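Local coordinates for protein Xaa-Pro dipeptidase (Pyrococcus horikoshii, PDB 1WY2) that probably splits dipeptides that carry a C-terminal proline, as a homodimeric metallopeptidase with a two-metal site in each subunit, at residues M1-N5 / G49-T53; A52-E58 / I70-K76; I142-V147 / L213-Y217; G188-P194 / Y320-G326; K256-T260 / V306-G310. Residue numbers count along the deposited sequence, not the author numbering.

Interaction 1 (M1-N5 / G49-T53); sequences MDIMN and GESAT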
# COMPACT_ATOMS: atom_id res chain seq x y z
N MET A 1 -18.36 25.15 22.07
CA MET A 1 -17.77 24.79 20.75
C MET A 1 -16.27 24.54 20.87
O MET A 1 -15.66 24.92 21.87
CB MET A 1 -18.02 25.91 19.74
CG MET A 1 -17.52 27.27 20.18
SD MET A 1 -17.56 28.49 18.86
CE MET A 1 -15.90 28.30 18.20
N ASP A 2 -15.69 23.90 19.86
CA ASP A 2 -14.26 23.61 19.84
C ASP A 2 -13.52 24.68 19.06
O ASP A 2 -14.09 25.30 18.16
CB ASP A 2 -13.95 22.30 19.09
CG ASP A 2 -14.40 21.06 19.82
OD1 ASP A 2 -14.66 21.11 21.04
OD2 ASP A 2 -14.48 20.01 19.14
N ILE A 3 -12.26 24.90 19.41
CA ILE A 3 -11.41 25.82 18.67
C ILE A 3 -10.83 24.85 17.65
O ILE A 3 -10.08 23.94 18.01
CB ILE A 3 -10.29 26.41 19.56
CG1 ILE A 3 -10.89 27.40 20.56
CG2 ILE A 3 -9.24 27.09 18.68
CD1 ILE A 3 -11.67 28.55 19.90
N MET A 4 -11.19 25.03 16.39
CA MET A 4 -10.75 24.12 15.33
C MET A 4 -9.79 24.77 14.33
O MET A 4 -9.86 25.98 14.09
CB MET A 4 -11.99 23.57 14.62
CG MET A 4 -12.95 22.89 15.59
SD MET A 4 -14.56 22.48 14.89
CE MET A 4 -15.37 24.09 14.96
N ASN A 5 -8.90 23.97 13.75
CA ASN A 5 -7.92 24.51 12.81
C ASN A 5 -8.57 24.94 11.49
O ASN A 5 -9.74 24.65 11.23
CB ASN A 5 -6.78 23.51 12.57
CG ASN A 5 -7.23 22.22 11.90
OD1 ASN A 5 -7.82 22.24 10.83
ND2 ASN A 5 -6.94 21.08 12.53
N GLY A 49 -20.67 21.02 12.80
CA GLY A 49 -20.60 22.47 12.71
C GLY A 49 -19.83 23.18 13.82
O GLY A 49 -19.33 24.29 13.61
N GLU A 50 -19.71 22.54 14.98
CA GLU A 50 -19.02 23.17 16.10
C GLU A 50 -17.97 22.29 16.77
O GLU A 50 -17.46 22.65 17.83
CB GLU A 50 -20.06 23.60 17.15
CG GLU A 50 -21.07 24.63 16.64
CD GLU A 50 -22.13 24.97 17.68
OE1 GLU A 50 -22.01 24.50 18.83
OE2 GLU A 50 -23.08 25.70 17.34
N SER A 51 -17.64 21.16 16.16
CA SER A 51 -16.65 20.27 16.76
C SER A 51 -15.93 19.38 15.75
O SER A 51 -16.41 19.14 14.65
CB SER A 51 -17.33 19.38 17.80
OG SER A 51 -18.11 18.37 17.18
N ALA A 52 -14.77 18.88 16.17
CA ALA A 52 -13.98 17.97 15.34
C ALA A 52 -13.36 16.97 16.31
O ALA A 52 -12.67 17.37 17.25
CB ALA A 52 -12.89 18.73 14.60
N THR A 53 -13.61 15.69 16.09
CA THR A 53 -13.10 14.65 16.97
C THR A 53 -12.44 13.51 16.21
O THR A 53 -12.93 13.08 15.17
CB THR A 53 -14.23 14.04 17.83
OG1 THR A 53 -14.94 15.08 18.51
CG2 THR A 53 -13.67 13.06 18.85
O HOH W 1 -20.68 23.39 20.94
O HOH W 2 -14.47 17.46 20.04
O HOH W 3 -11.75 19.95 17.45

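Interaction 2 (A52-E58 / I70-K76); sequences ATLYVPE and IPVEKFK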
# COMPACT_ATOMS: atom_id res chain seq x y z
N ALA A 52 -14.77 18.88 16.17
CA ALA A 52 -13.98 17.97 15.34
C ALA A 52 -13.36 16.97 16.31
O ALA A 52 -12.67 17.37 17.25
CB ALA A 52 -12.89 18.73 14.60
N THR A 53 -13.61 15.69 16.09
CA THR A 53 -13.10 14.65 16.97
C THR A 53 -12.44 13.51 16.21
O THR A 53 -12.93 13.08 15.17
CB THR A 53 -14.23 14.04 17.83
OG1 THR A 53 -14.94 15.08 18.51
CG2 THR A 53 -13.67 13.06 18.85
N LEU A 54 -11.32 13.02 16.73
CA LEU A 54 -10.62 11.90 16.11
C LEU A 54 -10.88 10.65 16.94
O LEU A 54 -10.46 10.57 18.09
CB LEU A 54 -9.11 12.18 16.06
CG LEU A 54 -8.23 11.00 15.62
CD1 LEU A 54 -8.58 10.59 14.20
CD2 LEU A 54 -6.77 11.40 15.72
N TYR A 55 -11.60 9.69 16.36
CA TYR A 55 -11.91 8.44 17.05
C TYR A 55 -10.92 7.37 16.61
O TYR A 55 -10.69 7.19 15.42
CB TYR A 55 -13.32 7.97 16.72
CG TYR A 55 -14.42 8.89 17.19
CD1 TYR A 55 -14.81 9.99 16.43
CD2 TYR A 55 -15.07 8.66 18.40
CE1 TYR A 55 -15.83 10.84 16.87
CE2 TYR A 55 -16.08 9.50 18.85
CZ TYR A 55 -16.45 10.59 18.08
OH TYR A 55 -17.47 11.40 18.51
N VAL A 56 -10.34 6.67 17.58
CA VAL A 56 -9.37 5.62 17.26
C VAL A 56 -9.52 4.41 18.17
O VAL A 56 -10.08 4.50 19.26
CB VAL A 56 -7.92 6.14 17.39
CG1 VAL A 56 -7.68 7.29 16.43
CG2 VAL A 56 -7.66 6.58 18.82
N PRO A 57 -9.03 3.24 17.71
CA PRO A 57 -9.11 2.02 18.51
C PRO A 57 -8.18 2.17 19.71
O PRO A 57 -7.28 3.01 19.70
CB PRO A 57 -8.61 0.94 17.54
CG PRO A 57 -8.99 1.49 16.19
CD PRO A 57 -8.60 2.95 16.33
N GLU A 58 -8.39 1.35 20.74
CA GLU A 58 -7.55 1.42 21.94
C GLU A 58 -6.06 1.31 21.63
O GLU A 58 -5.24 2.01 22.23
CB GLU A 58 -7.95 0.32 22.92
CG GLU A 58 -9.39 0.43 23.41
CD GLU A 58 -9.74 -0.63 24.44
OE1 GLU A 58 -9.70 -1.83 24.10
OE2 GLU A 58 -10.04 -0.26 25.59
N ILE A 70 -6.45 17.73 17.39
CA ILE A 70 -7.88 17.78 17.68
C ILE A 70 -8.19 16.72 18.75
O ILE A 70 -7.48 15.73 18.87
CB ILE A 70 -8.75 17.51 16.42
CG1 ILE A 70 -8.50 16.09 15.90
CG2 ILE A 70 -8.42 18.53 15.34
CD1 ILE A 70 -9.46 15.70 14.78
N PRO A 71 -9.26 16.93 19.54
CA PRO A 71 -9.66 16.00 20.60
C PRO A 71 -9.72 14.55 20.13
O PRO A 71 -10.30 14.25 19.09
CB PRO A 71 -11.02 16.53 21.02
CG PRO A 71 -10.87 18.00 20.83
CD PRO A 71 -10.17 18.09 19.49
N VAL A 72 -9.12 13.65 20.92
CA VAL A 72 -9.10 12.23 20.58
C VAL A 72 -9.99 11.42 21.51
O VAL A 72 -9.93 11.57 22.73
CB VAL A 72 -7.67 11.66 20.66
CG1 VAL A 72 -7.67 10.20 20.22
CG2 VAL A 72 -6.73 12.48 19.79
N GLU A 73 -10.82 10.56 20.92
CA GLU A 73 -11.72 9.68 21.66
C GLU A 73 -11.42 8.25 21.24
O GLU A 73 -11.28 7.96 20.05
CB GLU A 73 -13.18 10.00 21.33
CG GLU A 73 -13.72 11.27 21.96
CD GLU A 73 -13.87 11.15 23.46
OE1 GLU A 73 -14.57 10.22 23.91
OE2 GLU A 73 -13.30 11.98 24.20
N LYS A 74 -11.31 7.35 22.21
CA LYS A 74 -11.03 5.96 21.90
C LYS A 74 -12.27 5.10 22.06
O LYS A 74 -13.18 5.45 22.82
CB LYS A 74 -9.91 5.41 22.79
CG LYS A 74 -10.25 5.32 24.27
CD LYS A 74 -10.31 6.68 24.94
CE LYS A 74 -10.50 6.55 26.44
NZ LYS A 74 -10.47 7.87 27.14
N PHE A 75 -12.32 4.00 21.32
CA PHE A 75 -13.45 3.08 21.38
C PHE A 75 -12.93 1.65 21.38
O PHE A 75 -11.87 1.37 20.81
CB PHE A 75 -14.40 3.31 20.20
CG PHE A 75 -13.77 3.09 18.85
CD1 PHE A 75 -13.59 1.80 18.35
CD2 PHE A 75 -13.37 4.17 18.07
CE1 PHE A 75 -13.01 1.60 17.10
CE2 PHE A 75 -12.79 3.98 16.82
CZ PHE A 75 -12.61 2.69 16.34
N LYS A 76 -13.66 0.76 22.04
CA LYS A 76 -13.26 -0.64 22.11
C LYS A 76 -13.88 -1.44 20.97
O LYS A 76 -13.25 -2.34 20.42
CB LYS A 76 -13.70 -1.24 23.45
CG LYS A 76 -13.13 -0.52 24.66
CD LYS A 76 -13.61 -1.16 25.96
CE LYS A 76 -13.06 -0.44 27.17
NZ LYS A 76 -13.57 -1.02 28.45

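Interaction 3 (I142-V147 / L213-Y217); sequences IADKAV and LGALY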
# COMPACT_ATOMS: atom_id res chain seq x y z
N ILE A 142 16.62 13.40 -1.73
CA ILE A 142 16.91 12.01 -1.41
C ILE A 142 16.73 11.15 -2.66
O ILE A 142 17.50 10.22 -2.91
CB ILE A 142 15.98 11.49 -0.28
CG1 ILE A 142 16.32 12.22 1.03
CG2 ILE A 142 16.13 9.98 -0.10
CD1 ILE A 142 15.42 11.86 2.19
N ALA A 143 15.71 11.47 -3.46
CA ALA A 143 15.45 10.71 -4.69
C ALA A 143 16.59 10.95 -5.67
O ALA A 143 17.03 10.02 -6.35
CB ALA A 143 14.12 11.14 -5.30
N ASP A 144 17.07 12.19 -5.75
CA ASP A 144 18.19 12.51 -6.65
C ASP A 144 19.41 11.68 -6.27
O ASP A 144 20.10 11.13 -7.13
CB ASP A 144 18.55 14.00 -6.58
CG ASP A 144 17.66 14.87 -7.46
OD1 ASP A 144 17.32 14.43 -8.58
OD2 ASP A 144 17.32 15.99 -7.04
N LYS A 145 19.68 11.59 -4.97
CA LYS A 145 20.82 10.81 -4.50
C LYS A 145 20.66 9.34 -4.86
O LYS A 145 21.64 8.66 -5.19
CB LYS A 145 20.97 10.95 -2.98
CG LYS A 145 21.49 12.31 -2.54
CD LYS A 145 21.61 12.38 -1.03
CE LYS A 145 22.22 13.71 -0.60
NZ LYS A 145 22.37 13.80 0.88
N ALA A 146 19.43 8.86 -4.81
CA ALA A 146 19.15 7.46 -5.13
C ALA A 146 19.39 7.19 -6.61
O ALA A 146 19.95 6.16 -6.97
CB ALA A 146 17.72 7.11 -4.74
N VAL A 147 18.95 8.11 -7.46
CA VAL A 147 19.13 7.94 -8.90
C VAL A 147 20.62 7.94 -9.26
O VAL A 147 21.07 7.15 -10.08
CB VAL A 147 18.41 9.05 -9.69
CG1 VAL A 147 18.76 8.94 -11.17
CG2 VAL A 147 16.91 8.92 -9.49
N LEU A 213 12.00 6.04 -9.37
CA LEU A 213 11.95 5.80 -7.93
C LEU A 213 11.52 7.06 -7.19
O LEU A 213 11.37 8.13 -7.79
CB LEU A 213 13.33 5.34 -7.44
CG LEU A 213 14.53 6.26 -7.69
CD1 LEU A 213 14.58 7.35 -6.63
CD2 LEU A 213 15.83 5.46 -7.67
N GLY A 214 11.31 6.92 -5.89
CA GLY A 214 10.90 8.06 -5.10
C GLY A 214 11.04 7.76 -3.63
O GLY A 214 11.09 6.60 -3.23
N ALA A 215 11.09 8.80 -2.81
CA ALA A 215 11.22 8.60 -1.38
C ALA A 215 10.04 9.19 -0.63
O ALA A 215 9.52 10.24 -1.01
CB ALA A 215 12.51 9.25 -0.89
N LEU A 216 9.61 8.49 0.41
CA LEU A 216 8.54 8.97 1.27
C LEU A 216 9.37 9.53 2.42
O LEU A 216 10.11 8.79 3.07
CB LEU A 216 7.67 7.81 1.77
CG LEU A 216 6.66 8.17 2.87
CD1 LEU A 216 5.71 9.25 2.36
CD2 LEU A 216 5.88 6.93 3.28
N TYR A 217 9.28 10.84 2.64
CA TYR A 217 10.07 11.51 3.66
C TYR A 217 9.17 12.41 4.50
O TYR A 217 8.54 13.32 3.98
CB TYR A 217 11.15 12.35 2.99
CG TYR A 217 12.00 13.18 3.93
CD1 TYR A 217 13.00 12.59 4.70
CD2 TYR A 217 11.82 14.56 4.02
CE1 TYR A 217 13.81 13.36 5.53
CE2 TYR A 217 12.62 15.33 4.85
CZ TYR A 217 13.62 14.73 5.60
OH TYR A 217 14.42 15.50 6.42

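Interaction 4 (G188-P194 / Y320-G326); sequences GYRSALP and YIPKIGG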
# COMPACT_ATOMS: atom_id res chain seq x y z
N GLY A 188 16.79 -3.21 -20.96
CA GLY A 188 16.54 -3.89 -22.22
C GLY A 188 15.08 -3.88 -22.60
O GLY A 188 14.41 -2.85 -22.52
N TYR A 189 14.56 -5.04 -23.01
CA TYR A 189 13.16 -5.12 -23.41
C TYR A 189 12.22 -4.68 -22.28
O TYR A 189 11.10 -4.27 -22.55
CB TYR A 189 12.80 -6.55 -23.85
CG TYR A 189 12.75 -7.56 -22.73
CD1 TYR A 189 13.92 -8.14 -22.23
CD2 TYR A 189 11.54 -7.91 -22.14
CE1 TYR A 189 13.87 -9.06 -21.18
CE2 TYR A 189 11.48 -8.81 -21.08
CZ TYR A 189 12.65 -9.39 -20.61
OH TYR A 189 12.60 -10.28 -19.56
N ARG A 190 12.68 -4.75 -21.04
CA ARG A 190 11.84 -4.35 -19.91
C ARG A 190 11.63 -2.85 -19.85
O ARG A 190 10.67 -2.38 -19.24
CB ARG A 190 12.41 -4.85 -18.58
CG ARG A 190 12.50 -6.37 -18.47
CD ARG A 190 12.60 -6.84 -17.02
NE ARG A 190 11.32 -6.73 -16.31
CZ ARG A 190 11.04 -5.81 -15.39
NH1 ARG A 190 11.95 -4.90 -15.05
NH2 ARG A 190 9.85 -5.80 -14.82
N SER A 191 12.52 -2.08 -20.46
CA SER A 191 12.37 -0.63 -20.44
C SER A 191 11.13 -0.20 -21.23
O SER A 191 10.70 0.96 -21.15
CB SER A 191 13.64 0.06 -20.99
OG SER A 191 13.93 -0.31 -22.32
N ALA A 192 10.55 -1.14 -21.97
CA ALA A 192 9.35 -0.89 -22.76
C ALA A 192 8.09 -1.04 -21.90
O ALA A 192 6.98 -0.79 -22.37
CB ALA A 192 9.28 -1.85 -23.95
N LEU A 193 8.27 -1.46 -20.66
CA LEU A 193 7.17 -1.62 -19.72
C LEU A 193 7.18 -0.39 -18.81
O LEU A 193 8.06 -0.26 -17.97
CB LEU A 193 7.38 -2.88 -18.87
CG LEU A 193 7.60 -4.18 -19.65
CD1 LEU A 193 7.96 -5.31 -18.70
CD2 LEU A 193 6.34 -4.51 -20.44
N PRO A 194 6.21 0.52 -18.98
CA PRO A 194 6.18 1.72 -18.14
C PRO A 194 6.35 1.44 -16.65
O PRO A 194 7.11 2.13 -15.97
CB PRO A 194 4.82 2.34 -18.47
CG PRO A 194 4.63 1.95 -19.92
CD PRO A 194 5.06 0.49 -19.90
N TYR A 320 7.50 3.95 -25.47
CA TYR A 320 7.76 2.54 -25.22
C TYR A 320 7.48 1.70 -26.45
O TYR A 320 6.36 1.67 -26.94
CB TYR A 320 6.89 2.08 -24.05
CG TYR A 320 6.89 3.08 -22.92
CD1 TYR A 320 5.96 4.12 -22.88
CD2 TYR A 320 7.88 3.05 -21.94
CE1 TYR A 320 6.01 5.11 -21.90
CE2 TYR A 320 7.94 4.03 -20.94
CZ TYR A 320 7.00 5.05 -20.93
OH TYR A 320 7.07 6.02 -19.96
N ILE A 321 8.53 1.05 -26.94
CA ILE A 321 8.45 0.20 -28.13
C ILE A 321 8.41 -1.26 -27.67
O ILE A 321 9.41 -1.79 -27.20
CB ILE A 321 9.68 0.41 -29.04
CG1 ILE A 321 9.91 1.90 -29.27
CG2 ILE A 321 9.47 -0.30 -30.38
CD1 ILE A 321 8.73 2.64 -29.89
N PRO A 322 7.25 -1.92 -27.81
CA PRO A 322 6.99 -3.27 -27.32
C PRO A 322 8.14 -4.24 -27.64
O PRO A 322 8.56 -4.39 -28.78
CB PRO A 322 5.70 -3.76 -27.97
CG PRO A 322 4.91 -2.53 -28.40
CD PRO A 322 6.02 -1.38 -28.38
N LYS A 323 8.67 -4.87 -26.57
CA LYS A 323 9.63 -5.95 -26.77
C LYS A 323 11.01 -5.47 -27.22
O LYS A 323 11.90 -6.25 -27.51
CB LYS A 323 9.06 -6.93 -27.80
CG LYS A 323 8.24 -8.05 -27.15
CD LYS A 323 8.22 -9.32 -27.99
CE LYS A 323 9.01 -10.47 -27.34
NZ LYS A 323 8.12 -11.58 -27.03
N ILE A 324 11.16 -4.13 -27.31
CA ILE A 324 12.44 -3.59 -27.76
C ILE A 324 13.09 -2.69 -26.71
O ILE A 324 14.21 -2.90 -26.27
CB ILE A 324 12.20 -2.81 -29.05
CG1 ILE A 324 11.76 -3.75 -30.17
CG2 ILE A 324 13.50 -2.12 -29.49
CD1 ILE A 324 11.32 -3.00 -31.43
N GLY A 325 12.35 -1.67 -26.27
CA GLY A 325 12.90 -0.77 -25.27
C GLY A 325 12.06 0.48 -25.11
O GLY A 325 11.14 0.73 -25.89
N GLY A 326 12.40 1.29 -24.12
CA GLY A 326 11.65 2.51 -23.89
C GLY A 326 12.46 3.56 -23.17
O GLY A 326 13.53 3.27 -22.63
O HOH W 4 8.85 -5.48 -23.48

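Interaction 5 (K256-T260 / V306-G310); sequences KPGIT and VLREG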
# COMPACT_ATOMS: atom_id res chain seq x y z
N LYS A 256 3.15 26.65 -16.07
CA LYS A 256 2.98 27.93 -15.39
C LYS A 256 1.50 28.10 -15.04
O LYS A 256 0.64 27.42 -15.59
CB LYS A 256 3.42 29.07 -16.31
CG LYS A 256 2.57 29.22 -17.56
CD LYS A 256 3.12 30.32 -18.47
CE LYS A 256 2.23 30.50 -19.70
NZ LYS A 256 2.73 31.59 -20.59
N PRO A 257 1.20 29.02 -14.11
CA PRO A 257 -0.20 29.25 -13.72
C PRO A 257 -1.03 29.70 -14.92
O PRO A 257 -0.52 30.43 -15.79
CB PRO A 257 -0.09 30.35 -12.66
CG PRO A 257 1.26 30.12 -12.07
CD PRO A 257 2.10 29.84 -13.28
N GLY A 258 -2.28 29.28 -14.98
CA GLY A 258 -3.14 29.70 -16.08
C GLY A 258 -3.40 28.66 -17.15
O GLY A 258 -4.46 28.66 -17.77
N ILE A 259 -2.44 27.77 -17.38
CA ILE A 259 -2.60 26.73 -18.38
C ILE A 259 -3.33 25.56 -17.72
O ILE A 259 -3.19 25.32 -16.52
CB ILE A 259 -1.23 26.24 -18.91
CG1 ILE A 259 -1.42 25.31 -20.10
CG2 ILE A 259 -0.47 25.51 -17.80
CD1 ILE A 259 -0.12 24.90 -20.78
N THR A 260 -4.14 24.84 -18.49
CA THR A 260 -4.86 23.70 -17.94
C THR A 260 -3.97 22.47 -18.03
O THR A 260 -3.01 22.45 -18.81
CB THR A 260 -6.16 23.40 -18.70
OG1 THR A 260 -5.86 23.08 -20.06
CG2 THR A 260 -7.10 24.59 -18.65
N VAL A 306 -6.96 24.05 -13.97
CA VAL A 306 -6.09 25.16 -14.32
C VAL A 306 -4.96 25.16 -13.30
O VAL A 306 -5.21 25.16 -12.09
CB VAL A 306 -6.82 26.52 -14.25
CG1 VAL A 306 -5.86 27.64 -14.60
CG2 VAL A 306 -8.00 26.52 -15.22
N LEU A 307 -3.73 25.14 -13.78
CA LEU A 307 -2.59 25.12 -12.88
C LEU A 307 -2.47 26.44 -12.12
O LEU A 307 -2.74 27.51 -12.66
CB LEU A 307 -1.30 24.86 -13.67
CG LEU A 307 -1.23 23.55 -14.46
CD1 LEU A 307 0.19 23.36 -14.97
CD2 LEU A 307 -1.64 22.37 -13.57
N ARG A 308 -2.08 26.34 -10.86
CA ARG A 308 -1.92 27.50 -10.01
C ARG A 308 -0.64 27.40 -9.19
O ARG A 308 -0.12 26.31 -8.95
CB ARG A 308 -3.11 27.65 -9.05
CG ARG A 308 -4.49 27.59 -9.70
CD ARG A 308 -4.84 28.88 -10.41
NE ARG A 308 -6.21 28.88 -10.92
CZ ARG A 308 -6.70 29.76 -11.80
NH1 ARG A 308 -5.92 30.72 -12.28
NH2 ARG A 308 -7.95 29.66 -12.20
N GLU A 309 -0.15 28.56 -8.77
CA GLU A 309 1.06 28.65 -7.97
C GLU A 309 0.88 27.77 -6.72
O GLU A 309 -0.15 27.84 -6.05
CB GLU A 309 1.26 30.11 -7.55
CG GLU A 309 2.64 30.46 -7.05
CD GLU A 309 2.72 31.89 -6.53
OE1 GLU A 309 1.97 32.75 -7.05
OE2 GLU A 309 3.52 32.14 -5.62
N GLY A 310 1.88 26.95 -6.43
CA GLY A 310 1.79 26.09 -5.26
C GLY A 310 1.51 24.64 -5.59
O GLY A 310 1.64 23.77 -4.72

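Interaction 1 (M1-N5 / G49-T53)
The side chain of Met4 lies across the backbone of Glu50, Ser51 and Ala52. Its CE is 3.6 Å from Glu50 C, and its SD is 3.5 Å from Ser51 C and 4.1 Å from Ala52 CB. This contact joins the N-terminal tail to the start of strand 51-57, in the mixed sheet of the creatinase/prolidase N-terminal domain. The tail has no regular structure, and Asn5 is the N-cap of helix 6-17. Met4 is buried between the strand and that helix, where it also touches Ile12.

Two hydrogen bonds tie the tail down. Asp2 N donates to Glu50 O at 3.0 Å with a nearly straight geometry. Ala52 N donates to Asp2 OD2 at 3.2 Å. Asp2 thus uses both its backbone and its carboxylate, whereas Ile3 between the two contact residues points away. The directions of 1-4 and 49-52 differ by 62°, so the tail runs obliquely to this part of the chain and adds no regular strand to the sheet.

Water fills the edges. Water 1 accepts weakly from Met1 N at 3.1 Å and donates to Glu50 OE1 at 2.7 Å. Water 3 donates to Asp2 OD2 at 3.2 Å and to Ala52 O at 2.7 Å.

Interaction 2 (A52-E58 / I70-K76)
The two segments run side by side as parallel strands. The axes of 52-57 and 72-75 come within 4.6 Å and cross at -32°. Leu54, Tyr55 and Val56 lie opposite Val72, Glu73 and Lys74. The hydrogen bonds alternate as in regular parallel pairing: Leu54 N to Pro71 O, Glu73 N to Leu54 O and Val56 N to Glu73 O, each 2.9 Å. Phe75 N to Val56 O follows at 3.1 Å.

Leu54, Val56 and Val72 share one face. Val56 CG2 meets Val72 CG1 at 3.9 Å, and helix 58-67 packs on both valines through Ala64. Ile70 joins this apolar group, with its CD1 3.8 Å from Leu54 CB. Tyr55 and Glu73 lie on the other face. At the far end, Pro57 CA sits over the face of the Phe75 ring, 4.3 Å from its centroid, in a CH-pi contact.

Strand 72-75 is the outermost strand on this side of the sheet within the chain. Together, strand 51-57, helix 58-67 and strand 72-75 form a beta-alpha-beta crossover of the prolidase N-terminal domain.

Interaction 3 (I142-V147 / L213-Y217)
This is a buried apolar helix-on-sheet contact in the M24 metallopeptidase domain. Helix 130-153 packs here on the last part of strand 208-217. Ile142, Ala143 and Ala146 point their CA-to-CB bonds toward the strand.

Leu213 fits among three helix residues. Its CD1 is 3.7 Å from Ala146 CB and 4.0 Å from Ala143 CB, and its CG is 4.0 Å from Val147 CG2. Further along, Ile142 spans two strand residues: CG2 is 3.8 Å from Ala215 CB, and CD1 is 3.6 Å from Tyr217 CD1. Between them the backbones approach closely, with Ala143 CA 5.3 Å from Gly214 CA. Met171 of helix 160-173 also touches Ile142, Ala146 and Ala215.

The strand leads directly from the metal site. Asp212, which binds a zinc ion in this structure, precedes Leu213, and the CA of Gly214 is about 7 Å from a zinc ion. The contact is apolar packing, with no polar pair between the segments. Small alanines and a glycine let the helix come close, so the fit depends on shape and burial rather than on polar pairing.

Interaction 4 (G188-P194 / Y320-G326)
One direct hydrogen bond links the two segments: Gly326 N donates to Ser191 OG at 2.9 Å. Ser191 OG in turn donates to Gly188 O at 2.6 Å, so the hydroxyl connects the short 3-10 segment 189-192 to the strand. Water 4 adds a second polar link. It donates to Tyr189 O at 2.7 Å and weakly accepts from Lys323 N at 3.2 Å.

The packing centres on Ala192 and Tyr320. Ala192 CB sits within the curve of the 320-326 turn, 3.3 Å from Ile321 O and 3.7 Å from Gly325 O. Ala192 O is 3.3 Å from Tyr320 CB. Pro194 CG lies over the face of the Tyr320 ring, 3.7 Å from its centroid, in a CH-pi contact. The hydroxyl of Tyr320 is hydrogen-bonded to His283 and Arg328.

Close backbone approach depends on glycine. Gly326 CA is 3.3 Å from Ser191 O, and a CB on Gly326 would clash with that oxygen. Gly325 has backbone angles at which a CB would press on the preceding carbonyl.

Pro322 packs on Glu62, and Leu193 on Met63, both of the second subunit. The side chain of Tyr320 comes within about 6 Å of that of the metal ligand Glu316. The 320-326 segment is the turn of a beta hairpin in the M24 domain, with Ile324 and Gly325 facing Ile321 as a classic beta bulge.

Interaction 5 (K256-T260 / V306-G310)
Two backbone hydrogen bonds hold these loops together. Leu307 N donates to Ile259 O at 2.8 Å, and Gly258 N donates to Leu307 O at 3.0 Å. Leu307 therefore uses both its backbone groups. The first loop makes a type II beta turn from Lys256 to Ile259, between helices 235-254 and 261-274 of the M24 domain. Gly258 takes the third position of this turn with a positive phi of 105°, where a CB would press on the carbonyl of Pro257. Thr260 is the N-cap of helix 261-274 and forms a single backbone bridge with Val306.

The same oxygen, Leu307 O, also receives a CA-H...O contact from Pro257 CA at 3.3 Å. Around this core the packing is mostly at the surface, but Leu307 is buried. It touches Leu264 of helix 261-274 and Ile335 of strand 325-336. Glu309 has its salt bridge with Lys337, outside the two loops. Val306 CG1 lies 3.6 Å from Gly258 O. The closest apolar pair is Ile259 CG2 with Leu307 CD1, at 3.6 Å.

Interactions 1 and 2 belong to the N-terminal domain and share Ala52 and Thr53 on strand 51-57. They touch where Asn5 ND2 lies 4.1 Å from Ile70 CG2. Interactions 3, 4 and 5 belong to the M24 metallopeptidase domain. Interaction 3 is next to the two-metal site: the CA of Gly214 is about 7 Å from a zinc ion, and the side chain of Tyr320 in interaction 4 about 9 Å. These two have centres 23 Å apart and nearest atoms about 9 Å apart. Interaction 5 is nested in the chain loop closed by interaction 4, but lies 33 Å from it between centres. Interactions 1 and 4 have centres 53 Å apart, on opposite sides of the chain's centre.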